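Local coordinates for sister chromatid cohesion protein (Chaetomium thermophilum, PDB 5T8V), which probably loads the cohesin ring onto chromatin, the chain here being the C-terminal, HEAT-repeat part of the loader Scc2, at residues R12-K21 with K68-P79; Y23-V31 with D82-C90. All coordinates share one frame; numbering follows the deposited sequence.

Contact 1: R12-K21 with K68-P79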
loop_
_atom_site.group_PDB
_atom_site.type_symbol
_atom_site.label_atom_id
_atom_site.label_comp_id
_atom_site.label_asym_id
_atom_site.label_seq_id
_atom_site.Cartn_x
_atom_site.Cartn_y
_atom_site.Cartn_z
ATOM N N ARG A 12 -69.348 4.497 26.558
ATOM C CA ARG A 12 -68.692 3.488 25.731
ATOM C C ARG A 12 -68.408 2.232 26.541
ATOM O O ARG A 12 -68.654 1.112 26.076
ATOM C CB ARG A 12 -67.396 4.040 25.137
ATOM C CG ARG A 12 -67.555 5.348 24.384
ATOM C CD ARG A 12 -66.594 5.445 23.209
ATOM N NE ARG A 12 -65.265 4.925 23.532
ATOM C CZ ARG A 12 -64.306 5.618 24.139
ATOM N NH1 ARG A 12 -63.134 5.044 24.382
ATOM N NH2 ARG A 12 -64.510 6.877 24.507
ATOM N N ALA A 13 -67.894 2.401 27.761
ATOM C CA ALA A 13 -67.665 1.263 28.643
ATOM C C ALA A 13 -68.949 0.476 28.856
ATOM O O ALA A 13 -68.968 -0.754 28.720
ATOM C CB ALA A 13 -67.099 1.741 29.979
ATOM N N ASN A 14 -70.042 1.170 29.187
ATOM C CA ASN A 14 -71.304 0.462 29.392
ATOM C C ASN A 14 -71.723 -0.296 28.134
ATOM O O ASN A 14 -72.245 -1.415 28.218
ATOM C CB ASN A 14 -72.397 1.440 29.820
ATOM C CG ASN A 14 -73.653 0.734 30.299
ATOM O OD1 ASN A 14 -74.106 -0.235 29.691
ATOM N ND2 ASN A 14 -74.220 1.215 31.400
ATOM N N VAL A 15 -71.497 0.293 26.957
ATOM C CA VAL A 15 -71.873 -0.363 25.706
ATOM C C VAL A 15 -71.069 -1.644 25.519
ATOM O O VAL A 15 -71.623 -2.705 25.216
ATOM C CB VAL A 15 -71.691 0.597 24.516
ATOM C CG1 VAL A 15 -71.890 -0.134 23.186
ATOM C CG2 VAL A 15 -72.669 1.753 24.616
ATOM N N ALA A 16 -69.748 -1.560 25.686
ATOM C CA ALA A 16 -68.922 -2.758 25.573
ATOM C C ALA A 16 -69.373 -3.823 26.564
ATOM O O ALA A 16 -69.430 -5.013 26.228
ATOM C CB ALA A 16 -67.452 -2.407 25.795
ATOM N N LEU A 17 -69.711 -3.412 27.788
ATOM C CA LEU A 17 -70.174 -4.364 28.791
ATOM C C LEU A 17 -71.439 -5.075 28.330
ATOM O O LEU A 17 -71.523 -6.307 28.376
ATOM C CB LEU A 17 -70.419 -3.648 30.119
ATOM C CG LEU A 17 -70.894 -4.532 31.277
ATOM C CD1 LEU A 17 -69.772 -5.442 31.758
ATOM C CD2 LEU A 17 -71.429 -3.684 32.417
ATOM N N HIS A 18 -72.441 -4.314 27.882
ATOM C CA HIS A 18 -73.704 -4.931 27.485
ATOM C C HIS A 18 -73.535 -5.799 26.243
ATOM O O HIS A 18 -74.186 -6.844 26.119
ATOM C CB HIS A 18 -74.763 -3.854 27.254
ATOM C CG HIS A 18 -75.343 -3.301 28.518
ATOM N ND1 HIS A 18 -75.117 -3.872 29.752
ATOM C CD2 HIS A 18 -76.142 -2.229 28.741
ATOM C CE1 HIS A 18 -75.751 -3.178 30.681
ATOM N NE2 HIS A 18 -76.380 -2.176 30.094
ATOM N N GLU A 19 -72.670 -5.388 25.316
ATOM C CA GLU A 19 -72.416 -6.202 24.131
ATOM C C GLU A 19 -71.774 -7.528 24.513
ATOM O O GLU A 19 -72.205 -8.596 24.058
ATOM C CB GLU A 19 -71.533 -5.434 23.146
ATOM C CG GLU A 19 -72.246 -4.295 22.431
ATOM C CD GLU A 19 -71.334 -3.528 21.491
ATOM O OE1 GLU A 19 -70.107 -3.765 21.524
ATOM O OE2 GLU A 19 -71.843 -2.689 20.719
ATOM N N LEU A 20 -70.744 -7.484 25.363
ATOM C CA LEU A 20 -70.102 -8.722 25.790
ATOM C C LEU A 20 -71.067 -9.599 26.576
ATOM O O LEU A 20 -71.034 -10.828 26.453
ATOM C CB LEU A 20 -68.860 -8.425 26.626
ATOM C CG LEU A 20 -68.160 -9.698 27.112
ATOM C CD1 LEU A 20 -66.665 -9.617 26.898
ATOM C CD2 LEU A 20 -68.472 -9.968 28.578
ATOM N N LYS A 21 -71.922 -8.996 27.401
ATOM C CA LYS A 21 -72.911 -9.782 28.131
ATOM C C LYS A 21 -73.860 -10.483 27.167
ATOM O O LYS A 21 -74.109 -11.689 27.284
ATOM C CB LYS A 21 -73.690 -8.891 29.101
ATOM C CG LYS A 21 -72.918 -8.508 30.355
ATOM C CD LYS A 21 -73.855 -8.052 31.468
ATOM C CE LYS A 21 -73.082 -7.643 32.712
ATOM N NZ LYS A 21 -73.939 -7.605 33.933
ATOM N N LYS A 68 -62.320 -5.149 24.403
ATOM C CA LYS A 68 -63.042 -3.894 24.597
ATOM C C LYS A 68 -63.269 -3.617 26.080
ATOM O O LYS A 68 -63.006 -2.508 26.562
ATOM C CB LYS A 68 -64.375 -3.924 23.850
ATOM C CG LYS A 68 -64.302 -3.425 22.417
ATOM C CD LYS A 68 -65.691 -3.347 21.796
ATOM C CE LYS A 68 -65.639 -2.902 20.344
ATOM N NZ LYS A 68 -66.997 -2.822 19.738
ATOM N N THR A 69 -63.756 -4.613 26.823
ATOM C CA THR A 69 -64.031 -4.394 28.243
ATOM C C THR A 69 -62.754 -4.081 29.013
ATOM O O THR A 69 -62.770 -3.277 29.952
ATOM C CB THR A 69 -64.726 -5.612 28.850
ATOM O OG1 THR A 69 -63.919 -6.779 28.651
ATOM C CG2 THR A 69 -66.096 -5.822 28.218
ATOM N N ILE A 70 -61.637 -4.706 28.637
ATOM C CA ILE A 70 -60.381 -4.468 29.344
ATOM C C ILE A 70 -59.883 -3.052 29.083
ATOM O O ILE A 70 -59.515 -2.325 30.013
ATOM C CB ILE A 70 -59.332 -5.526 28.947
ATOM C CG1 ILE A 70 -59.650 -6.858 29.631
ATOM C CG2 ILE A 70 -57.916 -5.074 29.322
ATOM C CD1 ILE A 70 -58.804 -8.028 29.154
ATOM N N GLU A 71 -59.869 -2.633 27.815
ATOM C CA GLU A 71 -59.317 -1.321 27.488
ATOM C C GLU A 71 -60.156 -0.185 28.064
ATOM O O GLU A 71 -59.627 0.906 28.304
ATOM C CB GLU A 71 -59.185 -1.171 25.974
ATOM C CG GLU A 71 -58.022 -1.953 25.389
ATOM C CD GLU A 71 -57.869 -1.745 23.896
ATOM O OE1 GLU A 71 -58.762 -1.119 23.287
ATOM O OE2 GLU A 71 -56.854 -2.207 23.332
ATOM N N LEU A 72 -61.449 -0.412 28.291
ATOM C CA LEU A 72 -62.321 0.597 28.876
ATOM C C LEU A 72 -62.486 0.428 30.381
ATOM O O LEU A 72 -63.357 1.070 30.977
ATOM C CB LEU A 72 -63.690 0.571 28.192
ATOM C CG LEU A 72 -63.685 0.799 26.676
ATOM C CD1 LEU A 72 -65.107 0.873 26.152
ATOM C CD2 LEU A 72 -62.914 2.061 26.298
ATOM N N ASN A 73 -61.671 -0.421 31.007
ATOM C CA ASN A 73 -61.628 -0.544 32.463
ATOM C C ASN A 73 -62.994 -0.885 33.052
ATOM O O ASN A 73 -63.332 -0.447 34.155
ATOM C CB ASN A 73 -61.080 0.735 33.103
ATOM C CG ASN A 73 -60.619 0.519 34.530
ATOM O OD1 ASN A 73 -60.168 -0.568 34.890
ATOM N ND2 ASN A 73 -60.734 1.556 35.354
ATOM N N CYS A 74 -63.794 -1.664 32.322
ATOM C CA CYS A 74 -65.052 -2.183 32.839
ATOM C C CYS A 74 -65.083 -3.704 32.875
ATOM O O CYS A 74 -66.128 -4.281 33.196
ATOM C CB CYS A 74 -66.233 -1.661 32.008
ATOM S SG CYS A 74 -66.203 -2.121 30.264
ATOM N N PHE A 75 -63.969 -4.367 32.555
ATOM C CA PHE A 75 -63.896 -5.819 32.659
ATOM C C PHE A 75 -64.142 -6.302 34.081
ATOM O O PHE A 75 -64.544 -7.454 34.274
ATOM C CB PHE A 75 -62.526 -6.291 32.162
ATOM C CG PHE A 75 -62.343 -7.780 32.191
ATOM C CD1 PHE A 75 -63.176 -8.611 31.460
ATOM C CD2 PHE A 75 -61.318 -8.349 32.932
ATOM C CE1 PHE A 75 -63.002 -9.981 31.480
ATOM C CE2 PHE A 75 -61.139 -9.719 32.954
ATOM C CZ PHE A 75 -61.980 -10.536 32.227
ATOM N N MET A 76 -63.918 -5.443 35.078
ATOM C CA MET A 76 -64.144 -5.827 36.467
ATOM C C MET A 76 -65.618 -6.081 36.752
ATOM O O MET A 76 -65.947 -6.831 37.678
ATOM C CB MET A 76 -63.616 -4.734 37.393
ATOM C CG MET A 76 -64.308 -3.388 37.211
ATOM S SD MET A 76 -63.366 -2.013 37.894
ATOM C CE MET A 76 -61.976 -1.951 36.762
ATOM N N THR A 77 -66.516 -5.470 35.977
ATOM C CA THR A 77 -67.946 -5.590 36.236
ATOM C C THR A 77 -68.540 -6.876 35.679
ATOM O O THR A 77 -69.628 -7.273 36.110
ATOM C CB THR A 77 -68.686 -4.388 35.645
ATOM O OG1 THR A 77 -67.991 -3.181 35.986
ATOM C CG2 THR A 77 -70.112 -4.311 36.184
ATOM N N VAL A 78 -67.862 -7.528 34.738
ATOM C CA VAL A 78 -68.343 -8.783 34.163
ATOM C C VAL A 78 -68.623 -9.764 35.296
ATOM O O VAL A 78 -67.750 -9.977 36.150
ATOM C CB VAL A 78 -67.330 -9.364 33.164
ATOM C CG1 VAL A 78 -67.721 -10.788 32.752
ATOM C CG2 VAL A 78 -67.232 -8.470 31.940
ATOM N N PRO A 79 -69.800 -10.383 35.351
ATOM C CA PRO A 79 -70.075 -11.341 36.428
ATOM C C PRO A 79 -69.007 -12.421 36.496
ATOM O O PRO A 79 -68.678 -13.063 35.498
ATOM C CB PRO A 79 -71.443 -11.916 36.047
ATOM C CG PRO A 79 -72.081 -10.857 35.227
ATOM C CD PRO A 79 -70.967 -10.194 34.473
#
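The backbones come closest where Ala-13 faces Leu-72, their CA atoms 5.4 Å apart, and one helical turn on, where Ala-16 lies beside Thr-69 at 5.8 Å; alanines on helix 9-36 permit this close approach. Leu-72 clasps the helix: its CB rests on the methyl of Ala-13, CD1 reaches the backbone N of Ala-13 at 3.6 Å, and CD2 meets NH1 of Arg-12, whose chain crosses it at about a right angle. The CB of Ala-16 touches both CB of Lys-68 and CD1 of Leu-72. Here helix 56-71 stops in a Schellman motif, with Asn-73 at positive phi as the C-prime residue and Cys-74 N bonded back to Thr-69 O, and the chain that emerges stays against helix 9-36 at the N-terminal end of this all-helical, HEAT-repeat protein. Cys-74 brings SG to 4.0 Å from CB of Ala-13. Farther along, Leu-17 holds CG anti to its own N (chi1 -179°), which carries its two methyls toward the loop: CD1 touches CG2 of Val-78, the two side chains running past each other in opposite directions, while CD2 meets CG2 of Thr-77. Leu-20 CD2 touches the same Val-78 methyl at 3.9 Å. At the exposed margin, Glu-19 OE1 and Lys-68 NZ form a long salt bridge of 3.7 Å.

Contact 2: Y23-V31 with D82-C90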
loop_
_atom_site.group_PDB
_atom_site.type_symbol
_atom_site.label_atom_id
_atom_site.label_comp_id
_atom_site.label_asym_id
_atom_site.label_seq_id
_atom_site.Cartn_x
_atom_site.Cartn_y
_atom_site.Cartn_z
ATOM N N TYR A 23 -73.522 -11.201 23.832
ATOM C CA TYR A 23 -72.838 -12.250 23.083
ATOM C C TYR A 23 -72.522 -13.443 23.976
ATOM O O TYR A 23 -72.637 -14.598 23.548
ATOM C CB TYR A 23 -71.557 -11.702 22.458
ATOM C CG TYR A 23 -71.053 -12.558 21.325
ATOM C CD1 TYR A 23 -70.522 -13.819 21.567
ATOM C CD2 TYR A 23 -71.120 -12.113 20.014
ATOM C CE1 TYR A 23 -70.072 -14.608 20.537
ATOM C CE2 TYR A 23 -70.669 -12.897 18.975
ATOM C CZ TYR A 23 -70.145 -14.142 19.243
ATOM O OH TYR A 23 -69.695 -14.929 18.213
ATOM N N LEU A 24 -72.119 -13.181 25.219
ATOM C CA LEU A 24 -71.805 -14.255 26.155
ATOM C C LEU A 24 -73.017 -15.150 26.381
ATOM O O LEU A 24 -72.928 -16.380 26.277
ATOM C CB LEU A 24 -71.320 -13.653 27.473
ATOM C CG LEU A 24 -70.615 -14.567 28.471
ATOM C CD1 LEU A 24 -69.193 -14.850 28.015
ATOM C CD2 LEU A 24 -70.621 -13.929 29.854
ATOM N N GLN A 25 -74.167 -14.545 26.693
ATOM C CA GLN A 25 -75.385 -15.327 26.880
ATOM C C GLN A 25 -75.724 -16.120 25.626
ATOM O O GLN A 25 -76.066 -17.306 25.706
ATOM C CB GLN A 25 -76.546 -14.409 27.266
ATOM C CG GLN A 25 -76.350 -13.678 28.589
ATOM C CD GLN A 25 -76.125 -14.622 29.755
ATOM O OE1 GLN A 25 -76.692 -15.714 29.805
ATOM N NE2 GLN A 25 -75.285 -14.208 30.698
ATOM N N ALA A 26 -75.628 -15.483 24.456
ATOM C CA ALA A 26 -75.891 -16.188 23.205
ATOM C C ALA A 26 -74.985 -17.405 23.057
ATOM O O ALA A 26 -75.418 -18.458 22.569
ATOM C CB ALA A 26 -75.712 -15.240 22.021
ATOM N N ALA A 27 -73.722 -17.283 23.473
ATOM C CA ALA A 27 -72.803 -18.413 23.383
ATOM C C ALA A 27 -73.194 -19.521 24.352
ATOM O O ALA A 27 -73.201 -20.702 23.982
ATOM C CB ALA A 27 -71.373 -17.946 23.655
ATOM N N PHE A 28 -73.528 -19.166 25.595
ATOM C CA PHE A 28 -73.855 -20.193 26.579
ATOM C C PHE A 28 -75.129 -20.940 26.205
ATOM O O PHE A 28 -75.176 -22.173 26.284
ATOM C CB PHE A 28 -73.979 -19.566 27.969
ATOM C CG PHE A 28 -72.688 -19.000 28.504
ATOM C CD1 PHE A 28 -71.473 -19.292 27.900
ATOM C CD2 PHE A 28 -72.690 -18.178 29.615
ATOM C CE1 PHE A 28 -70.295 -18.776 28.393
ATOM C CE2 PHE A 28 -71.514 -17.660 30.111
ATOM C CZ PHE A 28 -70.316 -17.959 29.500
ATOM N N GLN A 29 -76.175 -20.222 25.788
ATOM C CA GLN A 29 -77.384 -20.917 25.359
ATOM C C GLN A 29 -77.186 -21.616 24.020
ATOM O O GLN A 29 -77.922 -22.561 23.714
ATOM C CB GLN A 29 -78.568 -19.950 25.297
ATOM C CG GLN A 29 -78.441 -18.819 24.294
ATOM C CD GLN A 29 -79.446 -17.707 24.560
ATOM O OE1 GLN A 29 -80.240 -17.787 25.498
ATOM N NE2 GLN A 29 -79.415 -16.667 23.735
ATOM N N ALA A 30 -76.205 -21.184 23.222
ATOM C CA ALA A 30 -75.813 -21.967 22.055
ATOM C C ALA A 30 -75.217 -23.305 22.477
ATOM O O ALA A 30 -75.476 -24.334 21.843
ATOM C CB ALA A 30 -74.818 -21.182 21.199
ATOM N N VAL A 31 -74.421 -23.311 23.549
ATOM C CA VAL A 31 -73.911 -24.568 24.089
ATOM C C VAL A 31 -75.061 -25.422 24.606
ATOM O O VAL A 31 -75.114 -26.634 24.360
ATOM C CB VAL A 31 -72.866 -24.295 25.188
ATOM C CG1 VAL A 31 -72.434 -25.592 25.864
ATOM C CG2 VAL A 31 -71.655 -23.582 24.604
ATOM N N ASP A 82 -70.007 -16.385 35.660
ATOM C CA ASP A 82 -70.121 -16.805 34.269
ATOM C C ASP A 82 -68.837 -16.574 33.476
ATOM O O ASP A 82 -68.838 -16.746 32.253
ATOM C CB ASP A 82 -71.312 -16.111 33.595
ATOM C CG ASP A 82 -71.151 -14.606 33.490
ATOM O OD1 ASP A 82 -70.005 -14.115 33.447
ATOM O OD2 ASP A 82 -72.189 -13.912 33.438
ATOM N N LEU A 83 -67.748 -16.186 34.141
ATOM C CA LEU A 83 -66.424 -16.236 33.531
ATOM C C LEU A 83 -65.730 -17.560 33.824
ATOM O O LEU A 83 -64.998 -18.080 32.973
ATOM C CB LEU A 83 -65.557 -15.076 34.029
ATOM C CG LEU A 83 -65.652 -13.757 33.256
ATOM C CD1 LEU A 83 -64.914 -12.653 33.997
ATOM C CD2 LEU A 83 -65.094 -13.904 31.850
ATOM N N ILE A 84 -65.947 -18.113 35.020
ATOM C CA ILE A 84 -65.480 -19.464 35.312
ATOM C C ILE A 84 -66.075 -20.449 34.317
ATOM O O ILE A 84 -65.422 -21.419 33.915
ATOM C CB ILE A 84 -65.829 -19.847 36.764
ATOM C CG1 ILE A 84 -64.989 -19.031 37.748
ATOM C CG2 ILE A 84 -65.608 -21.342 37.010
ATOM C CD1 ILE A 84 -65.799 -18.072 38.585
ATOM N N TYR A 85 -67.325 -20.221 33.909
ATOM C CA TYR A 85 -67.964 -21.115 32.950
ATOM C C TYR A 85 -67.290 -21.022 31.587
ATOM O O TYR A 85 -67.019 -22.048 30.949
ATOM C CB TYR A 85 -69.455 -20.789 32.846
ATOM C CG TYR A 85 -70.234 -21.722 31.945
ATOM C CD1 TYR A 85 -70.163 -23.100 32.109
ATOM C CD2 TYR A 85 -71.051 -21.226 30.937
ATOM C CE1 TYR A 85 -70.876 -23.957 31.288
ATOM C CE2 TYR A 85 -71.770 -22.074 30.113
ATOM C CZ TYR A 85 -71.679 -23.439 30.294
ATOM O OH TYR A 85 -72.391 -24.287 29.477
ATOM N N LEU A 86 -67.004 -19.803 31.125
ATOM C CA LEU A 86 -66.274 -19.650 29.874
ATOM C C LEU A 86 -64.909 -20.323 29.957
ATOM O O LEU A 86 -64.493 -21.019 29.022
ATOM C CB LEU A 86 -66.128 -18.167 29.531
ATOM C CG LEU A 86 -65.372 -17.825 28.242
ATOM C CD1 LEU A 86 -65.955 -18.560 27.048
ATOM C CD2 LEU A 86 -65.395 -16.322 27.996
ATOM N N LEU A 87 -64.203 -20.141 31.076
ATOM C CA LEU A 87 -62.924 -20.821 31.250
ATOM C C LEU A 87 -63.091 -22.336 31.248
ATOM O O LEU A 87 -62.174 -23.061 30.843
ATOM C CB LEU A 87 -62.253 -20.363 32.547
ATOM C CG LEU A 87 -61.544 -19.006 32.497
ATOM C CD1 LEU A 87 -61.120 -18.580 33.893
ATOM C CD2 LEU A 87 -60.333 -19.045 31.567
ATOM N N ARG A 88 -64.250 -22.833 31.687
ATOM C CA ARG A 88 -64.483 -24.272 31.655
ATOM C C ARG A 88 -64.703 -24.756 30.227
ATOM O O ARG A 88 -64.156 -25.790 29.829
ATOM C CB ARG A 88 -65.678 -24.638 32.533
ATOM C CG ARG A 88 -65.710 -26.108 32.924
ATOM C CD ARG A 88 -67.083 -26.547 33.418
ATOM N NE ARG A 88 -67.042 -27.881 34.015
ATOM C CZ ARG A 88 -66.978 -29.017 33.326
ATOM N NH1 ARG A 88 -66.941 -28.999 31.999
ATOM N NH2 ARG A 88 -66.944 -30.179 33.966
ATOM N N LEU A 89 -65.502 -24.028 29.444
ATOM C CA LEU A 89 -65.655 -24.368 28.033
ATOM C C LEU A 89 -64.304 -24.368 27.328
ATOM O O LEU A 89 -63.998 -25.282 26.548
ATOM C CB LEU A 89 -66.610 -23.384 27.358
ATOM C CG LEU A 89 -68.020 -23.286 27.946
ATOM C CD1 LEU A 89 -68.816 -22.206 27.228
ATOM C CD2 LEU A 89 -68.748 -24.622 27.873
ATOM N N CYS A 90 -63.482 -23.353 27.594
ATOM C CA CYS A 90 -62.129 -23.335 27.051
ATOM C C CYS A 90 -61.365 -24.587 27.466
ATOM O O CYS A 90 -60.712 -25.235 26.640
ATOM C CB CYS A 90 -61.393 -22.076 27.513
ATOM S SG CYS A 90 -62.056 -20.526 26.855
#
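Phe-28 lays one face of its ring against the edge of Tyr-85, an edge-to-face pair with centroids 4.7 Å apart and planes at 74°. CD2 of Tyr-85 stands over the centre of the phenylalanine ring, 3.4 Å above its plane, and the opposite face lies against the backbone O of Leu-24, one turn earlier in its own helix. With CG anti to the carbonyl carbon (chi1 -66°), the ring of Phe-28 leans across to segment 82-90 and sits as a knob in a hole made by Asp-82, Tyr-85, Leu-86 and Leu-89. Its far edge points at the backbone O of Asp-82, 3.4 Å from CZ and near the ring plane, while CE1 meets CD1 of Leu-89 at 3.9 Å. The helix segments cross at 51° with axes 11.6 Å apart, so large side chains must bridge them. On one flank, CD1 of Leu-24 meets CD2 of Leu-86, and CD2 of Leu-24 lies 3.7 Å from OD1 of Asp-82; on the other, Val-31 places CG2 on Leu-89 and CG1 beside OH of Tyr-85. The hole would probably stay unfilled, and the edge of Tyr-85 lose its aromatic face, with an alanine at Phe-28. Leu-54 of strand 52-54 packs on Val-31, Leu-86 and Leu-89 as well, extending the apolar cluster. The contact therefore rests on apolar and aromatic packing, and the ring edge of Phe-28, probably slightly positive, faces a carbonyl oxygen.

Helix 9-36 serves both contacts: its earlier turns meet the end of helix 56-71 and the following loop in contact 1, its later turns meet helix 81-96 in contact 2. The segments alternate along the chain, 12-21, 23-31, 68-79 and 82-90, so one long helix is met first by the end of helix 56-71 and its loop, then by helix 81-96. The centres lie about 16 Å apart, and the contacts join directly where CD1 of Leu-83 packs on CG1 of Val-78 at 3.6 Å and on Phe-75. Both sit at the N-terminal extremity of the modelled chain, more than 70 Å from its centre, so that the first helix of the fragment packs on the two helices that follow the small hairpin 44-54.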